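Local atomic coordinates of N-(5'-phosphoribosyl)anthranilate isomerase (Jonesia denitrificans, PDB entry 4WUI), a protein that probably catalyses the isomerisation of N-(5-phosphoribosyl)anthranilate to 1-(2-carboxyphenylamino)-1-deoxyribulose 5-phosphate, the third step in making tryptophan from chorismate. Residues L11-P14 with H15-D18; P42-I45 with S46-T49; L71-A74 with E75-V79. All coordinates share one frame; numbering follows the deposited sequence. Where two conformers were deposited one is given.

Interaction 1. Residues L11-P14 with H15-D18; sequences LTDP and HAID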
loop_
_atom_site.group_PDB
_atom_site.type_symbol
_atom_site.label_atom_id
_atom_site.label_comp_id
_atom_site.label_asym_id
_atom_site.label_seq_id
_atom_site.Cartn_x
_atom_site.Cartn_y
_atom_site.Cartn_z
ATOM N N LEU A 11 -6.590 3.602 5.984
ATOM C CA LEU A 11 -7.261 4.784 6.510
ATOM C C LEU A 11 -8.676 4.427 6.903
ATOM O O LEU A 11 -9.328 3.594 6.288
ATOM C CB LEU A 11 -7.269 5.909 5.493
ATOM C CG LEU A 11 -5.954 6.753 5.470
ATOM C CD1 LEU A 11 -4.741 5.997 5.088
ATOM C CD2 LEU A 11 -6.139 7.980 4.596
ATOM N N THR A 12 -9.185 5.111 7.930
ATOM C CA THR A 12 -10.499 4.781 8.462
ATOM C C THR A 12 -11.419 5.974 8.701
ATOM O O THR A 12 -12.587 5.761 9.093
ATOM C CB THR A 12 -10.362 3.984 9.774
ATOM O OG1 THR A 12 -9.715 4.828 10.739
ATOM C CG2 THR A 12 -9.597 2.689 9.585
ATOM N N ASP A 13 -10.977 7.195 8.444
ATOM C CA ASP A 13 -11.841 8.345 8.703
ATOM C C ASP A 13 -11.511 9.498 7.764
ATOM O O ASP A 13 -10.399 9.574 7.212
ATOM C CB ASP A 13 -11.861 8.758 10.193
ATOM C CG ASP A 13 -10.569 9.320 10.741
ATOM O OD1 ASP A 13 -9.472 9.178 10.135
ATOM O OD2 ASP A 13 -10.704 9.966 11.827
ATOM N N PRO A 14 -12.469 10.421 7.613
ATOM C CA PRO A 14 -12.209 11.633 6.829
ATOM C C PRO A 14 -11.056 12.457 7.366
ATOM O O PRO A 14 -10.367 13.116 6.567
ATOM C CB PRO A 14 -13.544 12.390 6.906
ATOM C CG PRO A 14 -14.544 11.278 6.975
ATOM C CD PRO A 14 -13.912 10.292 7.921
ATOM N N HIS A 15 -10.835 12.458 8.666
ATOM C CA HIS A 15 -9.752 13.245 9.227
ATOM C C HIS A 15 -8.416 12.823 8.581
ATOM O O HIS A 15 -7.575 13.662 8.253
ATOM C CB HIS A 15 -9.745 12.991 10.737
ATOM C CG HIS A 15 -8.893 13.920 11.512
ATOM N ND1 HIS A 15 -7.779 13.547 12.242
ATOM C CD2 HIS A 15 -9.050 15.244 11.723
ATOM C CE1 HIS A 15 -7.284 14.611 12.860
ATOM N NE2 HIS A 15 -8.020 15.647 12.534
ATOM N N ALA A 16 -8.232 11.522 8.390
ATOM C CA ALA A 16 -7.035 10.990 7.731
ATOM C C ALA A 16 -7.041 11.246 6.230
ATOM O O ALA A 16 -5.999 11.589 5.669
ATOM C CB ALA A 16 -6.897 9.527 8.039
ATOM N N ILE A 17 -8.181 11.081 5.578
ATOM C CA ILE A 17 -8.277 11.365 4.152
ATOM C C ILE A 17 -7.890 12.807 3.883
ATOM O O ILE A 17 -7.150 13.070 2.914
ATOM C CB ILE A 17 -9.680 11.048 3.589
ATOM C CG1 ILE A 17 -9.920 9.520 3.615
ATOM C CG2 ILE A 17 -9.843 11.597 2.176
ATOM C CD1 ILE A 17 -11.308 9.098 3.192
ATOM N N ASP A 18 -8.366 13.745 4.707
ATOM C CA ASP A 18 -8.031 15.135 4.503
ATOM C C ASP A 18 -6.522 15.349 4.544
ATOM O O ASP A 18 -5.969 16.119 3.733
ATOM C CB ASP A 18 -8.686 16.003 5.599
ATOM C CG ASP A 18 -10.177 16.166 5.430
ATOM O OD1 ASP A 18 -10.683 15.854 4.340
ATOM O OD2 ASP A 18 -10.829 16.614 6.399
HETATM O O HOH W 1 -7.491 10.376 11.726
#
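D13 is the N-cap of helix 14-22, and its carboxylate accepts from the A16 amide of the first turn, OD1 to N at 3.2 Å. CG sits between the backbone N and the carbonyl carbon of D13 (chi1 67°), which folds the side chain back over the helix start; the amide meets OD1 from above the carboxylate plane, 56° out of it. The D13 carbonyl begins the helical ladder, its O taking I17 N at 3.1 Å and, more weakly, A16 N. In the closed eight-stranded TIM barrel, this is the point where the loop after strand 5-8 turns into the first helix of the outer layer. A water donates to D13 OD1 at 2.8 Å and lies in the ring plane of H15, 3.2 Å from ND1, bridging carboxylate and imidazole. H15 runs alongside D13, its CB 3.4 Å from OD2. With an alanine in place of D13, the A16 amide would probably keep just the weak bond to the carbonyl, and the bridging water would lose its acid anchor. On the buried side, L11 CD2 packs on A16 CB at 3.8 Å, while I17 reaches F30 of strand 27-32.

Interaction 2. Residues P42-I45 with S46-T49; sequences PPHI and STLT
S46 N donates to P42 O at 3.0 Å, the first of four successive i-to-i+4 bonds that link 42-45 to 46-49. The helix is 42-50, the connection between strands 27-32 and 57-62 in a right-handed beta-alpha-beta unit of the TIM barrel. P42 and P43 have no amide hydrogen to offer, which costs nothing in the first turn, and both serve as acceptors: T47 N follows on P43 O at 3.2 Å. The T47 hydroxyl stands at the edge of the H44 imidazole, near its plane, with OG1 3.9 Å from CD2. L48 then comes over one face of that ring. Its CD1 lies 3.8 Å from the ring centroid and 23° off the normal, a CH-pi contact displaced toward the CD2 and NE2 rim. H44 can lie under this methyl because its CG is anti to the backbone N (chi1 -161°), turning the imidazole along the helix toward the next turn. L48 also touches P14 and I17 of helix 14-22, so the leucine faces a neighbouring helix as well as the histidine. T49 closes the series with a double grip on one oxygen: N and OG1 both bond to I45 O, reaching it from opposite faces of the carbonyl plane, and OG1, 2.9 Å away, sits above that plane rather than on a lone pair.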
loop_
_atom_site.group_PDB
_atom_site.type_symbol
_atom_site.label_atom_id
_atom_site.label_comp_id
_atom_site.label_asym_id
_atom_site.label_seq_id
_atom_site.Cartn_x
_atom_site.Cartn_y
_atom_site.Cartn_z
ATOM N N PRO A 42 -18.323 -2.948 4.281
ATOM C CA PRO A 42 -18.602 -2.454 2.923
ATOM C C PRO A 42 -19.286 -1.095 2.847
ATOM O O PRO A 42 -18.863 -0.253 2.085
ATOM C CB PRO A 42 -19.435 -3.597 2.307
ATOM C CG PRO A 42 -18.908 -4.817 3.009
ATOM C CD PRO A 42 -18.741 -4.355 4.442
ATOM N N PRO A 43 -20.317 -0.844 3.665
ATOM C CA PRO A 43 -20.949 0.479 3.579
ATOM C C PRO A 43 -19.974 1.600 3.897
ATOM O O PRO A 43 -20.063 2.701 3.337
ATOM C CB PRO A 43 -22.093 0.378 4.615
ATOM C CG PRO A 43 -22.400 -1.026 4.725
ATOM C CD PRO A 43 -21.080 -1.742 4.569
ATOM N N HIS A 44 -19.073 1.359 4.839
ATOM C CA HIS A 44 -18.124 2.395 5.227
ATOM C C HIS A 44 -17.076 2.607 4.140
ATOM O O HIS A 44 -16.708 3.750 3.838
ATOM C CB HIS A 44 -17.510 2.049 6.576
ATOM C CG HIS A 44 -16.892 3.222 7.256
ATOM N ND1 HIS A 44 -16.235 3.123 8.463
ATOM C CD2 HIS A 44 -16.892 4.535 6.927
ATOM C CE1 HIS A 44 -15.839 4.329 8.838
ATOM N NE2 HIS A 44 -16.216 5.202 7.915
ATOM N N ILE A 45 -16.574 1.533 3.556
ATOM C CA ILE A 45 -15.633 1.690 2.441
ATOM C C ILE A 45 -16.302 2.471 1.299
ATOM O O ILE A 45 -15.672 3.311 0.670
ATOM C CB ILE A 45 -15.113 0.344 1.931
ATOM C CG1 ILE A 45 -14.369 -0.382 3.046
ATOM C CG2 ILE A 45 -14.208 0.532 0.708
ATOM C CD1 ILE A 45 -14.019 -1.837 2.752
ATOM N N SER A 46 -17.562 2.187 1.013
ATOM C CA SER A 46 -18.248 2.881 -0.050
ATOM C C SER A 46 -18.290 4.386 0.228
ATOM O O SER A 46 -17.915 5.193 -0.640
ATOM C CB SER A 46 -19.639 2.312 -0.212
ATOM O OG SER A 46 -19.585 0.989 -0.718
ATOM N N THR A 47 -18.720 4.808 1.411
ATOM C CA THR A 47 -18.793 6.245 1.633
ATOM C C THR A 47 -17.406 6.885 1.632
ATOM O O THR A 47 -17.225 7.966 1.047
ATOM C CB THR A 47 -19.552 6.651 2.892
ATOM O OG1 THR A 47 -18.815 6.216 4.029
ATOM C CG2 THR A 47 -20.974 6.106 2.917
ATOM N N LEU A 48 -16.430 6.232 2.240
ATOM C CA LEU A 48 -15.085 6.801 2.287
ATOM C C LEU A 48 -14.528 6.990 0.873
ATOM O O LEU A 48 -13.962 8.039 0.528
ATOM C CB LEU A 48 -14.158 5.898 3.087
ATOM C CG LEU A 48 -14.296 5.978 4.614
ATOM C CD1 LEU A 48 -13.697 4.748 5.272
ATOM C CD2 LEU A 48 -13.696 7.247 5.191
ATOM N N THR A 49 -14.681 5.970 0.043
ATOM C CA THR A 49 -14.153 6.001 -1.302
ATOM C C THR A 49 -14.727 7.153 -2.097
ATOM O O THR A 49 -14.014 7.814 -2.852
ATOM C CB THR A 49 -14.426 4.657 -2.016
ATOM O OG1 THR A 49 -13.685 3.621 -1.352
ATOM C CG2 THR A 49 -14.046 4.646 -3.472
#

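Interaction 3. Residues L71-A74 with E75-V79; sequences LALA and ESTGV
T77 meets L73 one turn back along helix 67-77, and its short side chain is busy at every atom. CB comes first, 3.4 Å from L73 O. From there the hydroxyl branch, set between the backbone N and the carbonyl carbon of T77 (chi1 60°), swings back down the helix, and OG1 donates to L73 O at 2.8 Å. T77 N bonds to the same oxygen at 3.0 Å, arriving from the other face of the carbonyl plane, so L73 O is held by two donors of one residue. The other tip is the methyl: CG2 rests on L73 CD1 at 3.7 Å, the two side chains passing at a slant. L73 reaches it because its CG is anti to the backbone N (chi1 -175°), which sends the isobutyl group forward along the helix. The hydroxyl is thus spent on the helix's own backbone, while the methyl gives the leucine an apolar surface to lie on. Before this turn the ladder is regular, E75 N bonding to L71 O and S76 N to A72 O. Beyond it the helix gives out. G78 takes a positive phi of 79°, a conformation that favours glycine, and its N makes a weak bond to A74 O at 3.3 Å. A water donates to A74 O at 2.7 Å and to V79 O, tying the last turn to the departing chain. V79 then turns back so that its CG2 packs on A74 CB at 4.0 Å, and the valine also touches L60 of strand 57-62. The turn at G78 and V79 leads from helix 67-77 into strand 81-84, completing one of the parallel beta-alpha-beta units of the TIM barrel.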
loop_
_atom_site.group_PDB
_atom_site.type_symbol
_atom_site.label_atom_id
_atom_site.label_comp_id
_atom_site.label_asym_id
_atom_site.label_seq_id
_atom_site.Cartn_x
_atom_site.Cartn_y
_atom_site.Cartn_z
ATOM N N LEU A 71 -13.876 -9.355 -5.516
ATOM C CA LEU A 71 -14.181 -8.695 -6.777
ATOM C C LEU A 71 -15.497 -7.945 -6.701
ATOM O O LEU A 71 -15.607 -6.799 -7.130
ATOM C CB LEU A 71 -14.210 -9.720 -7.904
ATOM C CG LEU A 71 -12.844 -10.178 -8.385
ATOM C CD1 LEU A 71 -12.985 -11.456 -9.197
ATOM C CD2 LEU A 71 -12.169 -9.087 -9.207
ATOM N N ALA A 72 -16.520 -8.597 -6.156
ATOM C CA ALA A 72 -17.828 -7.959 -6.020
ATOM C C ALA A 72 -17.729 -6.700 -5.159
ATOM O O ALA A 72 -18.362 -5.675 -5.460
ATOM C CB ALA A 72 -18.843 -8.933 -5.447
ATOM N N LEU A 73 -16.932 -6.780 -4.090
ATOM C CA LEU A 73 -16.764 -5.636 -3.193
ATOM C C LEU A 73 -15.968 -4.508 -3.868
ATOM O O LEU A 73 -16.286 -3.325 -3.700
ATOM C CB LEU A 73 -16.053 -6.090 -1.923
ATOM C CG LEU A 73 -15.910 -5.028 -0.829
ATOM C CD1 LEU A 73 -17.259 -4.503 -0.385
ATOM C CD2 LEU A 73 -15.177 -5.643 0.344
ATOM N N ALA A 74 -14.967 -4.847 -4.666
ATOM C CA ALA A 74 -14.249 -3.826 -5.409
ATOM C C ALA A 74 -15.180 -3.090 -6.339
ATOM O O ALA A 74 -15.124 -1.861 -6.457
ATOM C CB ALA A 74 -13.090 -4.439 -6.185
ATOM N N GLU A 75 -16.046 -3.827 -7.033
ATOM C CA GLU A 75 -17.000 -3.190 -7.925
ATOM C C GLU A 75 -17.976 -2.301 -7.153
ATOM O O GLU A 75 -18.160 -1.130 -7.486
ATOM C CB GLU A 75 -17.762 -4.247 -8.722
ATOM C CG GLU A 75 -16.899 -5.044 -9.694
ATOM C CD GLU A 75 -16.453 -4.244 -10.918
ATOM O OE1 GLU A 75 -15.663 -4.792 -11.716
ATOM O OE2 GLU A 75 -16.899 -3.085 -11.096
ATOM N N SER A 76 -18.586 -2.834 -6.099
ATOM C CA SER A 76 -19.652 -2.094 -5.428
ATOM C C SER A 76 -19.161 -0.850 -4.714
ATOM O O SER A 76 -19.870 0.149 -4.655
ATOM C CB SER A 76 -20.409 -3.005 -4.489
ATOM O OG SER A 76 -19.651 -3.370 -3.374
ATOM N N THR A 77 -17.934 -0.900 -4.211
ATOM C CA THR A 77 -17.363 0.252 -3.517
ATOM C C THR A 77 -16.830 1.310 -4.453
ATOM O O THR A 77 -16.598 2.436 -4.045
ATOM C CB THR A 77 -16.248 -0.148 -2.553
ATOM O OG1 THR A 77 -15.186 -0.796 -3.257
ATOM C CG2 THR A 77 -16.779 -1.030 -1.420
ATOM N N GLY A 78 -16.577 0.959 -5.709
ATOM C CA GLY A 78 -16.107 1.931 -6.669
ATOM C C GLY A 78 -14.624 2.273 -6.568
ATOM O O GLY A 78 -14.195 3.292 -7.133
ATOM N N VAL A 79 -13.828 1.434 -5.911
ATOM C CA VAL A 79 -12.398 1.681 -5.817
ATOM C C VAL A 79 -11.722 1.575 -7.201
ATOM O O VAL A 79 -12.209 0.932 -8.132
ATOM C CB VAL A 79 -11.706 0.741 -4.838
ATOM C CG1 VAL A 79 -12.183 0.992 -3.406
ATOM C CG2 VAL A 79 -11.854 -0.722 -5.256
HETATM O O HOH W 2 -14.600 -0.337 -8.673
#

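All three contacts lie in the helical layer outside the barrel; in each, a buried side (L11, A16 and I17; I45, L48 and T49; A74, T77 and V79) backs an exposed one (P14, H15 and D18; P42, P43, H44 and T47; A72, E75 and S76). Interaction 1 starts a helix, interaction 2 occupies one from its first turn onward, and interaction 3 finishes one with a glycine. Interaction 2 is the middle neighbour: L48 CD2 meets I17 CD1 of interaction 1, and P42 CB meets L73 CD1 of interaction 3. Interactions 1 and 3 do not touch. The hydroxyls of T49 and T77 donate to the carbonyl one turn back in their own helix, whereas the D13 carboxylate accepts from a helix amide and a water.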